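PDB 2QEE: BH0493 protein from Bacillus halodurans C-125, which binds zinc and is a putative amidohydrolase, probably a metal-dependent enzyme whose natural substrate is not known. Local coordinates for residues Y52-V57 / P269-A274; E66-M71 / A77-E82; V91-R96 / L364-H369. One frame throughout, in Å; residues are numbered along the deposited sequence.

Contact 1 (Y52-V57 / P269-A274)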
ATOM      1  N   TYR C  52     -18.482   7.694  13.254  1.00 22.68           N
ATOM      2  CA  TYR C  52     -17.175   7.030  13.399  1.00 20.02           C
ATOM      3  C   TYR C  52     -17.026   6.467  14.804  1.00 18.03           C
ATOM      4  O   TYR C  52     -16.425   5.407  15.000  1.00 18.99           O
ATOM      5  CB  TYR C  52     -15.991   7.987  13.145  1.00 20.12           C
ATOM      6  CG  TYR C  52     -15.757   8.484  11.742  1.00 23.16           C
ATOM      7  CD1 TYR C  52     -16.795   8.742  10.862  1.00 25.30           C
ATOM      8  CD2 TYR C  52     -14.444   8.822  11.311  1.00 29.80           C
ATOM      9  CE1 TYR C  52     -16.544   9.256   9.578  1.00 18.63           C
ATOM     10  CE2 TYR C  52     -14.184   9.345   9.998  1.00 21.27           C
ATOM     11  CZ  TYR C  52     -15.237   9.549   9.162  1.00 32.50           C
ATOM     12  OH  TYR C  52     -14.999  10.040   7.918  1.00 22.06           O
ATOM     13  N   LEU C  53     -17.516   7.208  15.794  1.00 15.43           N
ATOM     14  CA  LEU C  53     -17.391   6.809  17.190  1.00 16.52           C
ATOM     15  C   LEU C  53     -18.426   5.773  17.583  1.00 16.69           C
ATOM     16  O   LEU C  53     -18.144   4.940  18.438  1.00 16.39           O
ATOM     17  CB  LEU C  53     -17.423   8.006  18.141  1.00 16.89           C
ATOM     18  CG  LEU C  53     -16.184   8.936  18.010  1.00 17.04           C
ATOM     19  CD1 LEU C  53     -16.222  10.023  19.054  1.00 23.88           C
ATOM     20  CD2 LEU C  53     -14.895   8.133  18.170  1.00 23.12           C
ATOM     21  N   VAL C  54     -19.591   5.817  16.944  1.00 18.05           N
ATOM     22  CA  VAL C  54     -20.552   4.693  17.105  1.00 19.08           C
ATOM     23  C   VAL C  54     -19.944   3.329  16.692  1.00 19.51           C
ATOM     24  O   VAL C  54     -19.944   2.362  17.491  1.00 18.10           O
ATOM     25  CB  VAL C  54     -21.855   4.981  16.334  1.00 21.09           C
ATOM     26  CG1 VAL C  54     -22.827   3.793  16.452  1.00 23.54           C
ATOM     27  CG2 VAL C  54     -22.486   6.262  16.887  1.00 21.76           C
ATOM     28  N   ALA C  55     -19.300   3.293  15.522  1.00 18.21           N
ATOM     29  CA  ALA C  55     -18.605   2.068  15.098  1.00 18.18           C
ATOM     30  C   ALA C  55     -17.597   1.660  16.181  1.00 16.91           C
ATOM     31  O   ALA C  55     -17.553   0.503  16.622  1.00 16.51           O
ATOM     32  CB  ALA C  55     -17.897   2.315  13.759  1.00 16.42           C
ATOM     33  N   GLU C  56     -16.778   2.609  16.659  1.00 17.08           N
ATOM     34  CA  GLU C  56     -15.736   2.241  17.598  1.00 14.77           C
ATOM     35  C   GLU C  56     -16.291   1.752  18.946  1.00 14.85           C
ATOM     36  O   GLU C  56     -15.793   0.775  19.471  1.00 15.86           O
ATOM     37  CB  GLU C  56     -14.751   3.403  17.781  1.00 16.63           C
ATOM     38  CG  GLU C  56     -13.943   3.616  16.465  1.00 15.05           C
ATOM     39  CD  GLU C  56     -12.953   4.767  16.572  1.00 16.16           C
ATOM     40  OE1 GLU C  56     -12.404   4.990  17.685  1.00 16.96           O
ATOM     41  OE2 GLU C  56     -12.766   5.413  15.508  1.00 15.98           O
ATOM     42  N   VAL C  57     -17.350   2.398  19.449  1.00 15.81           N
ATOM     43  CA  VAL C  57     -17.848   2.012  20.804  1.00 15.92           C
ATOM     44  C   VAL C  57     -18.473   0.603  20.700  1.00 16.19           C
ATOM     45  O   VAL C  57     -18.361  -0.233  21.626  1.00 17.69           O
ATOM     46  CB  VAL C  57     -18.852   3.052  21.399  1.00 17.80           C
ATOM     47  CG1 VAL C  57     -20.263   3.031  20.697  1.00 16.41           C
ATOM     48  CG2 VAL C  57     -18.941   2.882  22.890  1.00 16.39           C
ATOM     49  N   PRO C 269     -26.569  -3.095   8.439  1.00 24.17           N
ATOM     50  CA  PRO C 269     -27.654  -2.087   8.444  1.00 24.98           C
ATOM     51  C   PRO C 269     -27.977  -1.490   9.802  1.00 23.97           C
ATOM     52  O   PRO C 269     -28.263  -0.291   9.857  1.00 25.01           O
ATOM     53  CB  PRO C 269     -28.859  -2.870   7.908  1.00 26.80           C
ATOM     54  CG  PRO C 269     -28.222  -3.913   6.983  1.00 25.93           C
ATOM     55  CD  PRO C 269     -27.010  -4.359   7.813  1.00 27.03           C
ATOM     56  N   ALA C 270     -27.877  -2.282  10.882  1.00 24.06           N
ATOM     57  CA  ALA C 270     -28.312  -1.817  12.209  1.00 25.60           C
ATOM     58  C   ALA C 270     -27.438  -0.655  12.684  1.00 25.72           C
ATOM     59  O   ALA C 270     -27.860   0.164  13.539  1.00 25.96           O
ATOM     60  CB  ALA C 270     -28.292  -2.952  13.230  1.00 26.41           C
ATOM     61  N   LEU C 271     -26.210  -0.597  12.136  1.00 24.57           N
ATOM     62  CA  LEU C 271     -25.280   0.497  12.478  1.00 24.32           C
ATOM     63  C   LEU C 271     -25.594   1.854  11.836  1.00 23.95           C
ATOM     64  O   LEU C 271     -24.898   2.826  12.133  1.00 22.93           O
ATOM     65  CB  LEU C 271     -23.807   0.114  12.170  1.00 23.52           C
ATOM     66  CG  LEU C 271     -23.147  -0.834  13.163  1.00 28.29           C
ATOM     67  CD1 LEU C 271     -21.647  -1.117  12.778  1.00 26.62           C
ATOM     68  CD2 LEU C 271     -23.250  -0.280  14.600  1.00 26.81           C
ATOM     69  N   GLY C 272     -26.604   1.916  10.961  1.00 26.06           N
ATOM     70  CA  GLY C 272     -26.981   3.158  10.295  1.00 26.77           C
ATOM     71  C   GLY C 272     -25.815   3.711   9.504  1.00 27.34           C
ATOM     72  O   GLY C 272     -25.185   2.967   8.738  1.00 27.36           O
ATOM     73  N   ASP C 273     -25.526   5.002   9.709  1.00 28.06           N
ATOM     74  CA  ASP C 273     -24.416   5.687   9.043  1.00 28.39           C
ATOM     75  C   ASP C 273     -23.041   5.065   9.319  1.00 27.14           C
ATOM     76  O   ASP C 273     -22.137   5.237   8.513  1.00 27.25           O
ATOM     77  CB  ASP C 273     -24.409   7.180   9.424  1.00 31.06           C
ATOM     78  CG  ASP C 273     -25.569   7.960   8.801  1.00 41.46           C
ATOM     79  OD1 ASP C 273     -26.156   7.479   7.805  1.00 36.24           O
ATOM     80  OD2 ASP C 273     -25.879   9.073   9.285  1.00 36.63           O
ATOM     81  N   ALA C 274     -22.898   4.344  10.443  1.00 22.94           N
ATOM     82  CA  ALA C 274     -21.668   3.579  10.781  1.00 22.31           C
ATOM     83  C   ALA C 274     -21.599   2.185  10.090  1.00 21.88           C
ATOM     84  O   ALA C 274     -20.716   1.365  10.405  1.00 21.90           O
ATOM     85  CB  ALA C 274     -21.571   3.402  12.323  1.00 22.53           C
TER
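With chi1 of Val54 at 178°, CG1 extends directly away from the backbone nitrogen and reaches across to Leu271, whose chi1 of -76° swings its own branched end back towards helix 51-58. Val54 CG1 and Leu271 CD2 come within 4.5 Å of each other, a loose methyl-to-methyl contact. The closer packing is made by Ala274. Its CB settles beside the helix backbone, 3.9 Å from Ala55 N, and has the side chains of two successive residues next to it: Ala55 CB at 4.1 Å and Val54 CB at 4.3 Å. No hydrogen bond passes between 52-57 and 269-274, and all four touching residues are buried.

The second partner is a pair of short 3-10 turns in the connection from strand 257-264 to the antiparallel strand 277-278. Helix 51-58 belongs to the run of helices lying between strands 24-26 and 139-143, which are parallel neighbours in the sheet. The contact therefore packs this helical insertion against a loop from the later, mixed sheet. Bonds from Gly272 N to Pro269 O and from Ala274 N to Leu271 O, each 3.0 Å, hold the two turns, and the positive phi of Gly272, 59°, turns the chain from one to the next. Phe68 and Trp69 of helix 65-70 also pack on Val54. A second subunit closes on this place as well: Lys317 of that subunit donates to Ala274 O, while its Arg316 packs on Ala55 and forms a salt bridge with Glu56.

Contact 2 (E66-M71 / A77-E82); sequences EAFWAM and ADLIWE
The carbonyl oxygen of Phe68 is held by two N-H groups, Met71 N at 3.1 Å and the side-chain NE2 of Gln76, so the turn between the helices is tied to the start of the second one. Phe68 and Met71 then supply the apolar surface that meets 77-82. Phe68 has CG turned opposite the backbone nitrogen, chi1 -179°, which sends the ring out towards Leu79 and Ile80. Both residues touch it at the rim rather than over a face: Leu79 CD2 lies 3.9 Å from Phe68 CD1, near the ring plane, and Ile80 CD1 sits 3.9 Å from Phe68 CZ, with the two side chains running nearly at right angles. Met71 bends at its last torsion, chi3 -54°, and this brings Met71 CE to 4.1 Å from Leu79 CD2. That single leucine methyl is thus shared by the thioether end and the aromatic edge.

Helices 65-70 and 73-86 are consecutive helices joined by a short turn in the helical region between strands 24-26 and 139-143. Their approach is purely apolar, and it is only partly buried. Helix 51-58 adds Val54 against Phe68, and Leu53 and Val57 against Ile80.

On the other side of the phenyl group, Phe68 CD2 stands 3.7 Å above one face of the Trp69 indole, offset towards its rim. Trp69 NE1 in turn donates to Ala270 O, while helix 73-86 packs elsewhere on helix 114-122 and on a second subunit.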
ATOM      1  N   GLU C  66     -29.537  -2.005  19.619  1.00 29.04           N
ATOM      2  CA  GLU C  66     -30.911  -1.541  19.868  1.00 29.85           C
ATOM      3  C   GLU C  66     -30.952  -0.634  21.108  1.00 27.71           C
ATOM      4  O   GLU C  66     -31.551   0.443  21.075  1.00 28.19           O
ATOM      5  CB  GLU C  66     -31.862  -2.754  20.032  1.00 30.87           C
ATOM      6  CG  GLU C  66     -31.914  -3.683  18.815  1.00 46.89           C
ATOM      7  CD  GLU C  66     -30.677  -4.582  18.670  1.00 38.89           C
ATOM      8  OE1 GLU C  66     -30.033  -4.916  19.693  1.00 48.51           O
ATOM      9  OE2 GLU C  66     -30.367  -4.972  17.521  1.00 50.06           O
ATOM     10  N   ALA C  67     -30.306  -1.050  22.195  1.00 26.78           N
ATOM     11  CA  ALA C  67     -30.330  -0.276  23.416  1.00 27.39           C
ATOM     12  C   ALA C  67     -29.642   1.062  23.150  1.00 28.68           C
ATOM     13  O   ALA C  67     -30.112   2.112  23.596  1.00 28.14           O
ATOM     14  CB  ALA C  67     -29.655  -1.016  24.551  1.00 28.04           C
ATOM     15  N   PHE C  68     -28.549   1.033  22.365  1.00 28.48           N
ATOM     16  CA  PHE C  68     -27.831   2.267  22.025  1.00 26.80           C
ATOM     17  C   PHE C  68     -28.735   3.298  21.323  1.00 24.47           C
ATOM     18  O   PHE C  68     -28.797   4.475  21.715  1.00 24.58           O
ATOM     19  CB  PHE C  68     -26.557   1.958  21.188  1.00 25.71           C
ATOM     20  CG  PHE C  68     -25.770   3.189  20.836  1.00 21.99           C
ATOM     21  CD1 PHE C  68     -24.864   3.730  21.742  1.00 23.00           C
ATOM     22  CD2 PHE C  68     -25.963   3.825  19.611  1.00 26.69           C
ATOM     23  CE1 PHE C  68     -24.173   4.920  21.428  1.00 25.51           C
ATOM     24  CE2 PHE C  68     -25.267   4.999  19.297  1.00 22.46           C
ATOM     25  CZ  PHE C  68     -24.372   5.529  20.201  1.00 22.56           C
ATOM     26  N   TRP C  69     -29.451   2.863  20.301  1.00 24.73           N
ATOM     27  CA  TRP C  69     -30.255   3.774  19.514  1.00 27.76           C
ATOM     28  C   TRP C  69     -31.444   4.295  20.323  1.00 29.25           C
ATOM     29  O   TRP C  69     -31.980   5.375  20.024  1.00 29.70           O
ATOM     30  CB  TRP C  69     -30.717   3.085  18.249  1.00 29.72           C
ATOM     31  CG  TRP C  69     -29.620   2.881  17.240  1.00 26.84           C
ATOM     32  CD1 TRP C  69     -29.331   1.724  16.569  1.00 32.88           C
ATOM     33  CD2 TRP C  69     -28.661   3.857  16.799  1.00 31.10           C
ATOM     34  NE1 TRP C  69     -28.256   1.930  15.719  1.00 27.63           N
ATOM     35  CE2 TRP C  69     -27.827   3.226  15.851  1.00 28.45           C
ATOM     36  CE3 TRP C  69     -28.429   5.210  17.109  1.00 28.53           C
ATOM     37  CZ2 TRP C  69     -26.765   3.895  15.223  1.00 29.17           C
ATOM     38  CZ3 TRP C  69     -27.377   5.869  16.496  1.00 29.32           C
ATOM     39  CH2 TRP C  69     -26.569   5.218  15.546  1.00 29.50           C
ATOM     40  N   ALA C  70     -31.816   3.517  21.344  1.00 29.40           N
ATOM     41  CA  ALA C  70     -32.914   3.874  22.281  1.00 29.71           C
ATOM     42  C   ALA C  70     -32.493   4.911  23.318  1.00 29.91           C
ATOM     43  O   ALA C  70     -33.361   5.533  23.979  1.00 29.55           O
ATOM     44  CB  ALA C  70     -33.445   2.602  23.012  1.00 30.36           C
ATOM     45  N   MET C  71     -31.179   5.058  23.530  1.00 27.17           N
ATOM     46  CA  MET C  71     -30.690   6.071  24.437  1.00 27.26           C
ATOM     47  C   MET C  71     -30.842   7.464  23.855  1.00 26.73           C
ATOM     48  O   MET C  71     -30.921   7.639  22.621  1.00 26.26           O
ATOM     49  CB  MET C  71     -29.213   5.833  24.795  1.00 27.90           C
ATOM     50  CG  MET C  71     -28.922   4.585  25.648  1.00 35.68           C
ATOM     51  SD  MET C  71     -27.119   4.392  25.866  1.00 30.32           S
ATOM     52  CE  MET C  71     -26.616   4.426  24.180  1.00 47.92           C
ATOM     53  N   ALA C  77     -23.644   9.768  24.286  1.00 20.36           N
ATOM     54  CA  ALA C  77     -22.372  10.474  24.466  1.00 19.87           C
ATOM     55  C   ALA C  77     -21.660  10.068  25.753  1.00 20.11           C
ATOM     56  O   ALA C  77     -20.451   9.870  25.775  1.00 19.08           O
ATOM     57  CB  ALA C  77     -22.594  11.981  24.385  1.00 20.16           C
ATOM     58  N   ASP C  78     -22.404   9.939  26.859  1.00 18.87           N
ATOM     59  CA  ASP C  78     -21.867   9.442  28.087  1.00 19.23           C
ATOM     60  C   ASP C  78     -21.247   8.028  27.928  1.00 18.40           C
ATOM     61  O   ASP C  78     -20.180   7.750  28.475  1.00 17.63           O
ATOM     62  CB  ASP C  78     -23.000   9.327  29.144  1.00 21.67           C
ATOM     63  CG  ASP C  78     -23.436  10.654  29.719  1.00 31.68           C
ATOM     64  OD1 ASP C  78     -22.720  11.668  29.606  1.00 27.43           O
ATOM     65  OD2 ASP C  78     -24.508  10.652  30.361  1.00 28.01           O
ATOM     66  N   LEU C  79     -21.963   7.120  27.267  1.00 20.82           N
ATOM     67  CA  LEU C  79     -21.482   5.760  27.064  1.00 20.64           C
ATOM     68  C   LEU C  79     -20.150   5.795  26.238  1.00 19.08           C
ATOM     69  O   LEU C  79     -19.168   5.104  26.581  1.00 19.40           O
ATOM     70  CB  LEU C  79     -22.519   4.941  26.283  1.00 22.19           C
ATOM     71  CG  LEU C  79     -22.094   3.474  26.048  1.00 21.57           C
ATOM     72  CD1 LEU C  79     -21.961   2.663  27.331  1.00 24.58           C
ATOM     73  CD2 LEU C  79     -22.995   2.773  25.032  1.00 22.03           C
ATOM     74  N   ILE C  80     -20.182   6.546  25.143  1.00 17.41           N
ATOM     75  CA  ILE C  80     -18.988   6.677  24.228  1.00 16.76           C
ATOM     76  C   ILE C  80     -17.788   7.223  25.021  1.00 17.87           C
ATOM     77  O   ILE C  80     -16.686   6.665  24.940  1.00 18.66           O
ATOM     78  CB  ILE C  80     -19.313   7.441  22.937  1.00 15.82           C
ATOM     79  CG1 ILE C  80     -20.267   6.548  22.090  1.00 13.43           C
ATOM     80  CG2 ILE C  80     -17.999   7.847  22.141  1.00 17.49           C
ATOM     81  CD1 ILE C  80     -20.924   7.260  20.893  1.00 17.73           C
ATOM     82  N   TRP C  81     -18.039   8.236  25.858  1.00 18.03           N
ATOM     83  CA  TRP C  81     -16.988   8.816  26.684  1.00 17.65           C
ATOM     84  C   TRP C  81     -16.379   7.770  27.616  1.00 17.79           C
ATOM     85  O   TRP C  81     -15.162   7.561  27.660  1.00 16.35           O
ATOM     86  CB  TRP C  81     -17.529  10.011  27.495  1.00 17.31           C
ATOM     87  CG  TRP C  81     -16.480  10.754  28.222  1.00 20.13           C
ATOM     88  CD1 TRP C  81     -16.247  10.741  29.567  1.00 20.73           C
ATOM     89  CD2 TRP C  81     -15.546  11.697  27.665  1.00 19.87           C
ATOM     90  NE1 TRP C  81     -15.232  11.602  29.891  1.00 22.34           N
ATOM     91  CE2 TRP C  81     -14.790  12.219  28.745  1.00 19.26           C
ATOM     92  CE3 TRP C  81     -15.307  12.172  26.376  1.00 20.72           C
ATOM     93  CZ2 TRP C  81     -13.775  13.168  28.558  1.00 23.06           C
ATOM     94  CZ3 TRP C  81     -14.299  13.118  26.180  1.00 18.62           C
ATOM     95  CH2 TRP C  81     -13.528  13.585  27.264  1.00 21.27           C
ATOM     96  N   GLU C  82     -17.229   7.090  28.380  1.00 16.75           N
ATOM     97  CA  GLU C  82     -16.746   6.063  29.293  1.00 17.29           C
ATOM     98  C   GLU C  82     -15.984   4.923  28.573  1.00 17.94           C
ATOM     99  O   GLU C  82     -14.897   4.551  29.016  1.00 18.20           O
ATOM    100  CB  GLU C  82     -17.937   5.511  30.105  1.00 18.09           C
ATOM    101  CG  GLU C  82     -17.581   4.412  31.077  1.00 30.00           C
ATOM    102  CD  GLU C  82     -16.743   4.873  32.278  1.00 28.63           C
ATOM    103  OE1 GLU C  82     -16.637   6.106  32.549  1.00 31.62           O
ATOM    104  OE2 GLU C  82     -16.166   3.980  32.931  1.00 35.84           O
TER

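Contact 3 (V91-R96 / L364-H369)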
ATOM      1  N   VAL C  91      -6.899   6.814  21.905  1.00 12.28           N
ATOM      2  CA  VAL C  91      -5.794   6.927  20.906  1.00 13.84           C
ATOM      3  C   VAL C  91      -6.195   6.889  19.445  1.00 15.24           C
ATOM      4  O   VAL C  91      -5.349   7.268  18.579  1.00 14.44           O
ATOM      5  CB  VAL C  91      -4.684   5.871  21.108  1.00 13.82           C
ATOM      6  CG1 VAL C  91      -3.872   6.153  22.470  1.00 13.57           C
ATOM      7  CG2 VAL C  91      -5.284   4.453  21.108  1.00 16.21           C
ATOM      8  N   SER C  92      -7.385   6.388  19.116  1.00 13.01           N
ATOM      9  CA  SER C  92      -7.820   6.395  17.693  1.00 12.94           C
ATOM     10  C   SER C  92      -7.884   7.812  17.138  1.00 12.85           C
ATOM     11  O   SER C  92      -7.984   8.791  17.897  1.00 13.85           O
ATOM     12  CB  SER C  92      -9.168   5.708  17.481  1.00 15.38           C
ATOM     13  OG  SER C  92     -10.206   6.582  17.909  1.00 14.87           O
ATOM     14  N   GLU C  93      -7.852   7.909  15.796  1.00 13.37           N
ATOM     15  CA  GLU C  93      -7.914   9.226  15.182  1.00 12.61           C
ATOM     16  C   GLU C  93      -9.191  10.021  15.545  1.00 13.64           C
ATOM     17  O   GLU C  93      -9.117  11.232  15.840  1.00 13.14           O
ATOM     18  CB  GLU C  93      -7.783   9.096  13.665  1.00 11.92           C
ATOM     19  CG  GLU C  93      -7.953  10.348  12.845  1.00 12.51           C
ATOM     20  CD  GLU C  93      -6.969  11.514  13.160  1.00 13.69           C
ATOM     21  OE1 GLU C  93      -5.980  11.360  13.892  1.00 12.95           O
ATOM     22  OE2 GLU C  93      -7.292  12.614  12.666  1.00 16.11           O
ATOM     23  N   ALA C  94     -10.348   9.348  15.475  1.00 14.41           N
ATOM     24  CA  ALA C  94     -11.631   9.988  15.774  1.00 13.68           C
ATOM     25  C   ALA C  94     -11.730  10.415  17.248  1.00 12.03           C
ATOM     26  O   ALA C  94     -12.203  11.519  17.561  1.00 13.37           O
ATOM     27  CB  ALA C  94     -12.767   9.051  15.370  1.00 12.13           C
ATOM     28  N   CYS C  95     -11.169   9.611  18.155  1.00 12.51           N
ATOM     29  CA  CYS C  95     -11.190  10.001  19.565  1.00 14.42           C
ATOM     30  C   CYS C  95     -10.190  11.143  19.809  1.00 15.50           C
ATOM     31  O   CYS C  95     -10.524  12.140  20.489  1.00 14.64           O
ATOM     32  CB  CYS C  95     -10.858   8.826  20.454  1.00 16.11           C
ATOM     33  SG  CYS C  95     -12.191   7.582  20.487  1.00 17.55           S
ATOM     34  N   ARG C  96      -8.956  11.028  19.272  1.00 13.69           N
ATOM     35  CA  ARG C  96      -8.015  12.138  19.332  1.00 14.32           C
ATOM     36  C   ARG C  96      -8.682  13.430  18.850  1.00 12.20           C
ATOM     37  O   ARG C  96      -8.517  14.534  19.479  1.00 14.09           O
ATOM     38  CB  ARG C  96      -6.816  11.842  18.449  1.00 14.57           C
ATOM     39  CG  ARG C  96      -5.772  12.945  18.297  1.00 12.10           C
ATOM     40  CD  ARG C  96      -5.031  12.648  16.933  1.00 12.63           C
ATOM     41  NE  ARG C  96      -4.045  13.694  16.713  1.00 13.94           N
ATOM     42  CZ  ARG C  96      -3.420  13.902  15.563  1.00 14.45           C
ATOM     43  NH1 ARG C  96      -3.694  13.146  14.496  1.00 12.46           N
ATOM     44  NH2 ARG C  96      -2.537  14.884  15.478  1.00 14.68           N
ATOM     45  N   LEU C 364     -14.331  20.830  12.189  1.00 16.08           N
ATOM     46  CA  LEU C 364     -13.424  21.680  11.398  1.00 15.55           C
ATOM     47  C   LEU C 364     -12.152  21.924  12.174  1.00 16.88           C
ATOM     48  O   LEU C 364     -11.070  21.974  11.548  1.00 15.90           O
ATOM     49  CB  LEU C 364     -14.078  23.034  11.080  1.00 16.00           C
ATOM     50  CG  LEU C 364     -15.237  22.917  10.137  1.00 13.34           C
ATOM     51  CD1 LEU C 364     -15.782  24.345   9.936  1.00 16.97           C
ATOM     52  CD2 LEU C 364     -14.767  22.396   8.794  1.00 17.25           C
ATOM     53  N   ILE C 365     -12.239  22.021  13.502  1.00 15.46           N
ATOM     54  CA  ILE C 365     -11.038  22.340  14.286  1.00 16.74           C
ATOM     55  C   ILE C 365     -10.037  21.182  14.093  1.00 16.24           C
ATOM     56  O   ILE C 365      -8.902  21.409  13.638  1.00 16.81           O
ATOM     57  CB  ILE C 365     -11.346  22.525  15.784  1.00 15.27           C
ATOM     58  CG1 ILE C 365     -12.254  23.755  15.945  1.00 16.56           C
ATOM     59  CG2 ILE C 365     -10.026  22.793  16.602  1.00 14.09           C
ATOM     60  CD1 ILE C 365     -12.733  23.991  17.418  1.00 19.08           C
ATOM     61  N   TYR C 366     -10.460  19.966  14.450  1.00 14.65           N
ATOM     62  CA  TYR C 366      -9.465  18.840  14.431  1.00 14.64           C
ATOM     63  C   TYR C 366      -9.156  18.368  13.026  1.00 14.60           C
ATOM     64  O   TYR C 366      -7.991  17.945  12.723  1.00 14.74           O
ATOM     65  CB  TYR C 366      -9.876  17.679  15.311  1.00 14.18           C
ATOM     66  CG  TYR C 366     -10.659  16.532  14.701  1.00 13.15           C
ATOM     67  CD1 TYR C 366     -10.024  15.575  13.889  1.00 15.38           C
ATOM     68  CD2 TYR C 366     -12.046  16.355  14.986  1.00 17.30           C
ATOM     69  CE1 TYR C 366     -10.674  14.449  13.433  1.00 14.30           C
ATOM     70  CE2 TYR C 366     -12.709  15.222  14.493  1.00 12.50           C
ATOM     71  CZ  TYR C 366     -12.042  14.296  13.703  1.00 16.20           C
ATOM     72  OH  TYR C 366     -12.685  13.165  13.226  1.00 15.02           O
ATOM     73  N   LYS C 367     -10.138  18.380  12.134  1.00 14.31           N
ATOM     74  CA  LYS C 367      -9.857  17.851  10.810  1.00 14.60           C
ATOM     75  C   LYS C 367      -8.756  18.696  10.158  1.00 14.13           C
ATOM     76  O   LYS C 367      -7.835  18.154   9.517  1.00 16.63           O
ATOM     77  CB  LYS C 367     -11.122  17.822   9.929  1.00 14.45           C
ATOM     78  CG  LYS C 367     -12.234  16.932  10.508  1.00 18.43           C
ATOM     79  CD  LYS C 367     -12.237  15.578   9.928  1.00 18.03           C
ATOM     80  CE  LYS C 367     -13.601  14.927  10.299  1.00 21.42           C
ATOM     81  NZ  LYS C 367     -13.602  13.523   9.801  1.00 21.39           N
ATOM     82  N   TRP C 368      -8.811  20.016  10.307  1.00 14.25           N
ATOM     83  CA  TRP C 368      -7.796  20.897   9.700  1.00 12.65           C
ATOM     84  C   TRP C 368      -6.494  20.918  10.510  1.00 14.12           C
ATOM     85  O   TRP C 368      -5.418  20.937   9.937  1.00 13.54           O
ATOM     86  CB  TRP C 368      -8.402  22.304   9.411  1.00 14.20           C
ATOM     87  CG  TRP C 368      -9.338  22.152   8.263  1.00 11.13           C
ATOM     88  CD1 TRP C 368     -10.713  22.192   8.308  1.00 13.98           C
ATOM     89  CD2 TRP C 368      -8.986  21.797   6.933  1.00 14.90           C
ATOM     90  NE1 TRP C 368     -11.223  21.947   7.066  1.00 12.45           N
ATOM     91  CE2 TRP C 368     -10.182  21.660   6.209  1.00 13.95           C
ATOM     92  CE3 TRP C 368      -7.759  21.581   6.283  1.00 17.32           C
ATOM     93  CZ2 TRP C 368     -10.203  21.339   4.861  1.00 14.57           C
ATOM     94  CZ3 TRP C 368      -7.766  21.291   4.950  1.00 13.37           C
ATOM     95  CH2 TRP C 368      -9.001  21.140   4.246  1.00 16.63           C
ATOM     96  N   HIS C 369      -6.578  20.898  11.817  1.00 11.73           N
ATOM     97  CA  HIS C 369      -5.357  20.867  12.639  1.00 12.76           C
ATOM     98  C   HIS C 369      -4.539  19.592  12.311  1.00 14.55           C
ATOM     99  O   HIS C 369      -3.306  19.637  12.080  1.00 14.24           O
ATOM    100  CB  HIS C 369      -5.765  20.882  14.105  1.00 15.75           C
ATOM    101  CG  HIS C 369      -4.625  20.882  15.081  1.00 27.33           C
ATOM    102  ND1 HIS C 369      -3.805  19.779  15.294  1.00 32.56           N
ATOM    103  CD2 HIS C 369      -4.214  21.831  15.959  1.00 33.45           C
ATOM    104  CE1 HIS C 369      -2.913  20.076  16.224  1.00 35.16           C
ATOM    105  NE2 HIS C 369      -3.135  21.314  16.642  1.00 39.37           N
TER
HETATM  106  O   HOH W   1     -14.148  12.328  15.656  1.00 15.03           O
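The first turn of helix 93-104 meets the first turns of helix 363-388, the helix that follows the zinc ligand Asp357, chiefly through Glu93 and Tyr366. Glu93 OE2 lies at the edge of the phenol ring, 3.9 Å from Tyr366 CE1 and near the ring plane, with the carboxylate turned 65° from it. Tyr366 adopts a chi1 of 93°, away from a staggered value, which sets this ring edge against Glu93. The bent side chain of Glu93, CG opposite the backbone nitrogen and chi2 at 59°, gives each oxygen its own partner. Glu93 OE1 offers its syn lone pair to Arg96 NH1 at 3.0 Å, a salt bridge lying close to the guanidinium plane; OE2 is hydrogen-bonded to His370 ND1. Replacing Glu93 by an alanine would probably cost Arg96 its short salt bridge, leaving the weak, long pair with Asp385 of a second subunit, and take the acceptor from His370 ND1.

At the hydroxyl, next to that edge, a water joins the ring to the other helix. It donates to Ala94 O at 2.8 Å and is also bonded to Tyr366 OH at 3.0 Å, giving the buried hydroxyl a link to that carbonyl. Lys367 CG lies 4.0 Å above the centre of one face of Tyr366, which limits how the ring can tilt.

Ser92 is the N-cap of helix 93-104: its OG accepts from Cys95 N at 3.2 Å and is also bonded to Glu56. Backbone hydrogen bonds also link Glu93 to a second subunit. The side chain of Tyr366 is about 12 Å from the bound zinc, outside the metal's immediate shell. Helix 363-388 is consistent with the helix that, in amidohydrolases, follows the metal-binding aspartate ending the last barrel strand.

Contacts 1 and 3 are buried, whereas contact 2 is only partly so and lies farthest out, its centre about 26 Å from the chain centre, against about 14 Å for that of contact 3. Helix 51-58 links them: it supplies one segment of contact 1 and touches elements of both other contacts. Chemistry changes with place. Contacts 1 and 2 are apolar across their segments; contact 3, which lies near the metal site, uses a carboxylate and a water bridge. Contacts 1 and 3 join parts distant in sequence, whereas contact 2 joins consecutive helices.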